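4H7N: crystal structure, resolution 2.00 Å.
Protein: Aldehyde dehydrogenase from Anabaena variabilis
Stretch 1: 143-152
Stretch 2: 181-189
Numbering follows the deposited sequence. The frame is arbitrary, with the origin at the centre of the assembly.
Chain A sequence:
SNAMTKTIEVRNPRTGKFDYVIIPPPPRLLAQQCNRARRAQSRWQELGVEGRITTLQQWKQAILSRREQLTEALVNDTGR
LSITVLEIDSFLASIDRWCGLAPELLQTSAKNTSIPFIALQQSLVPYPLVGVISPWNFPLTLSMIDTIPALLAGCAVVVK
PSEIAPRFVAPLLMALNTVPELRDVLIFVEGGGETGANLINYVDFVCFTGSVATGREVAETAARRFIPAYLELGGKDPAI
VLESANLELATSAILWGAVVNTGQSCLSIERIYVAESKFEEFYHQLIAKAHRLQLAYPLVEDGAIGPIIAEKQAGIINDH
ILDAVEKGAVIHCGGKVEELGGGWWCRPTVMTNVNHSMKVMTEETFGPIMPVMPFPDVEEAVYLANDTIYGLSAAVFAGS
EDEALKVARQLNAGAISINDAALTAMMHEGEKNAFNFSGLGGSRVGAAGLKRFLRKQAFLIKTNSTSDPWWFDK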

# COMPACT_ATOMS: atom_id res chain seq x y z
N SER A 143 7.33 15.15 -12.06
CA SER A 143 7.57 14.04 -12.95
C SER A 143 8.67 13.12 -12.38
O SER A 143 8.70 11.93 -12.72
N MSE A 144 9.52 13.67 -11.51
CA MSE A 144 10.72 12.98 -11.09
C MSE A 144 10.71 12.52 -9.66
O MSE A 144 11.56 11.73 -9.27
N ILE A 145 9.79 13.03 -8.86
CA ILE A 145 9.75 12.72 -7.45
C ILE A 145 9.60 11.24 -7.16
O ILE A 145 10.22 10.75 -6.24
N ASP A 146 8.78 10.51 -7.92
CA ASP A 146 8.66 9.07 -7.77
C ASP A 146 9.67 8.34 -8.69
O ASP A 146 10.23 7.33 -8.36
N THR A 147 9.92 8.90 -9.85
CA THR A 147 10.75 8.25 -10.88
C THR A 147 12.13 7.90 -10.36
O THR A 147 12.66 6.79 -10.59
N ILE A 148 12.76 8.86 -9.68
CA ILE A 148 14.16 8.69 -9.27
C ILE A 148 14.31 7.54 -8.27
O ILE A 148 15.14 6.71 -8.48
N PRO A 149 13.54 7.51 -7.16
CA PRO A 149 13.73 6.34 -6.28
C PRO A 149 13.32 5.03 -6.94
O PRO A 149 13.97 4.01 -6.74
N ALA A 150 12.30 5.04 -7.78
CA ALA A 150 11.95 3.82 -8.48
C ALA A 150 13.11 3.32 -9.36
O ALA A 150 13.39 2.12 -9.38
N LEU A 151 13.80 4.23 -10.07
CA LEU A 151 14.91 3.81 -10.88
C LEU A 151 16.02 3.21 -10.03
O LEU A 151 16.59 2.20 -10.41
N LEU A 152 16.33 3.82 -8.90
CA LEU A 152 17.40 3.33 -8.06
C LEU A 152 17.07 1.99 -7.44
O LEU A 152 17.97 1.20 -7.12
N GLU A 181 23.15 2.99 -20.25
CA GLU A 181 22.45 2.06 -19.34
C GLU A 181 21.06 2.54 -18.86
O GLU A 181 20.30 1.76 -18.34
N LEU A 182 20.72 3.80 -19.05
CA LEU A 182 19.47 4.33 -18.53
C LEU A 182 18.45 4.54 -19.61
O LEU A 182 17.24 4.56 -19.35
N ARG A 183 18.92 4.68 -20.85
CA ARG A 183 18.08 5.25 -21.88
C ARG A 183 17.05 4.26 -22.37
O ARG A 183 16.08 4.66 -22.96
N ASP A 184 17.22 2.98 -22.12
CA ASP A 184 16.13 2.05 -22.42
C ASP A 184 15.27 1.65 -21.21
O ASP A 184 14.30 0.92 -21.39
N VAL A 185 15.55 2.19 -20.03
CA VAL A 185 14.69 1.95 -18.87
C VAL A 185 13.94 3.14 -18.30
O VAL A 185 13.08 2.94 -17.43
N LEU A 186 14.29 4.35 -18.73
CA LEU A 186 13.55 5.54 -18.41
C LEU A 186 12.97 5.98 -19.73
O LEU A 186 13.72 6.37 -20.65
N ILE A 187 11.66 5.84 -19.85
CA ILE A 187 10.96 6.10 -21.08
C ILE A 187 9.99 7.26 -20.84
O ILE A 187 9.15 7.20 -19.92
N PHE A 188 10.08 8.30 -21.65
CA PHE A 188 9.13 9.42 -21.57
C PHE A 188 8.08 9.27 -22.68
O PHE A 188 8.46 9.02 -23.83
N VAL A 189 6.81 9.38 -22.34
CA VAL A 189 5.73 9.33 -23.32
C VAL A 189 4.88 10.58 -23.15
O VAL A 189 4.75 11.11 -22.07

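What holds the helical stretch against the second stretch? The contact is apolar and modest, burying 232 Å² in all, and no hydrogen bond crosses it. Leu151 gives up the most surface, followed by Leu186 and then Met144, which is present as selenomethionine. These residues, together with Thr147, set the pattern: Met144, Thr147 and Leu151 meet the second stretch, while the side chains of Ile145, Asp146, Pro149, Ala150 and Leu152 stay out of its reach.

How does Leu151 fill its place? Its CA-to-CB bond points toward the second stretch, and an m rotamer at chi1 with t at chi2 spreads its two methyls among three residues. CD2 of Leu151 lies 4.2 Å from CD1 of Leu182 and 4.3 Å from CG2 of Val185; it also comes within 4.0 Å of the backbone O of Val185, a simple packing contact. CD1 of Leu151 meets CD2 of Leu186 at 4.2 Å. Leu182 starts out sideways, but its t, p conformation brings its end closer, whereas Val185, with chi1 in m, points toward the helix from the start. The turn that gathers these residues is tied by hydrogen bonds from the backbone N of both Val185 and Leu186 to the O of Leu182, each 3.0 Å long.

Why can Leu186 touch two residues of the helical stretch? It points toward that stretch at the beginning of a short strand. In its t, p rotamer, CD1 of Leu186 sits 3.8 Å from CG2 of Thr147, and both methyls of Leu186 lie near CD1 of Leu151, CD2 at 4.2 Å and CD1 at 4.4 Å. Thr147, with chi1 in m, presents its methyl here, while its hydroxyl OG1 donates a hydrogen bond of 2.7 Å to the backbone O of Ser143. Its polar and apolar branches thus serve separate partners.

What does Met144 reach from its sideways start? Chi1 and chi2 are both in m and chi3 is about 115°, between wells, and this path carries the end of the side chain nearer to the strand than its CA-to-CB direction would suggest. The terminal CE of Met144 stops 3.7 Å from CE1 of Phe188, lying at the edge of the ring and near its plane, so this is an edge contact. Phe188 also begins sideways, and chi1 in m with chi2 near -81° brings its ring to the methyl. Between Leu186 and Phe188, Ile187 stays out of reach, in keeping with the alternation of side chains along a strand.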

# COMPACT_ATOMS: atom_id res chain seq x y z
CB SER A 143 7.95 14.50 -14.36
OG SER A 143 9.22 15.13 -14.41
CB MSE A 144 11.91 13.93 -11.29
CG MSE A 144 12.21 14.15 -12.78
SE MSE A 144 12.86 12.53 -13.68
CE MSE A 144 11.43 12.24 -14.89
CB ILE A 145 8.66 13.57 -6.71
CG1 ILE A 145 8.89 13.54 -5.20
CG2 ILE A 145 7.24 13.14 -7.04
CD1 ILE A 145 8.02 14.53 -4.43
CB ASP A 146 7.22 8.62 -8.09
CG ASP A 146 6.16 9.21 -7.10
OD1 ASP A 146 6.33 9.10 -5.88
OD2 ASP A 146 5.18 9.77 -7.58
CB THR A 147 10.82 9.15 -12.13
OG1 THR A 147 9.50 9.39 -12.65
CG2 THR A 147 11.69 8.56 -13.25
CB ILE A 148 14.77 10.00 -8.72
CG1 ILE A 148 14.87 11.06 -9.81
CG2 ILE A 148 16.12 9.70 -8.04
CD1 ILE A 148 15.78 10.71 -10.97
CB PRO A 149 12.84 6.67 -5.05
CG PRO A 149 11.95 7.82 -5.44
CD PRO A 149 12.68 8.53 -6.56
CB ALA A 150 10.72 4.03 -9.31
CB LEU A 151 15.51 4.97 -11.71
CG LEU A 151 14.61 5.38 -12.88
CD1 LEU A 151 15.06 6.73 -13.41
CD2 LEU A 151 14.66 4.39 -14.01
CB LEU A 152 17.74 4.38 -7.00
CG LEU A 152 18.52 5.57 -7.61
CD1 LEU A 152 18.54 6.81 -6.73
CD2 LEU A 152 19.95 5.19 -7.96
CB GLU A 181 23.35 1.75 -18.16
CG GLU A 181 24.68 1.12 -18.57
CD GLU A 181 24.60 -0.39 -18.84
OE1 GLU A 181 23.47 -0.98 -18.93
OE2 GLU A 181 25.69 -1.01 -18.93
CB LEU A 182 19.74 5.65 -17.85
CG LEU A 182 18.70 6.33 -16.99
CD1 LEU A 182 18.30 5.45 -15.81
CD2 LEU A 182 19.29 7.62 -16.48
CB ARG A 183 18.93 5.75 -23.08
CG ARG A 183 19.76 4.66 -23.76
CD ARG A 183 20.32 5.10 -25.12
NE ARG A 183 19.24 5.54 -26.02
CZ ARG A 183 19.41 6.00 -27.25
NH1 ARG A 183 20.63 6.08 -27.79
NH2 ARG A 183 18.34 6.38 -27.94
CB ASP A 184 16.69 0.83 -23.10
CG ASP A 184 17.31 1.18 -24.44
OD1 ASP A 184 16.69 1.88 -25.27
OD2 ASP A 184 18.44 0.75 -24.65
CB VAL A 185 15.40 1.22 -17.69
CG1 VAL A 185 15.86 -0.16 -18.14
CG2 VAL A 185 16.53 2.04 -17.11
CB LEU A 186 14.46 6.62 -17.88
CG LEU A 186 13.80 7.96 -17.68
CD1 LEU A 186 12.54 7.88 -16.85
CD2 LEU A 186 14.78 8.92 -17.03
CB ILE A 187 10.11 4.87 -21.47
CG1 ILE A 187 10.98 3.62 -21.56
CG2 ILE A 187 9.45 5.10 -22.80
CD1 ILE A 187 12.15 3.73 -22.51
CB PHE A 188 9.83 10.74 -21.81
CG PHE A 188 10.71 11.14 -20.69
CD1 PHE A 188 10.17 11.73 -19.57
CD2 PHE A 188 12.06 10.90 -20.74
CE1 PHE A 188 10.98 12.10 -18.53
CE2 PHE A 188 12.89 11.28 -19.69
CZ PHE A 188 12.33 11.87 -18.59
CB VAL A 189 4.88 8.06 -23.25
CG1 VAL A 189 5.74 6.82 -23.50
CG2 VAL A 189 4.21 7.92 -21.92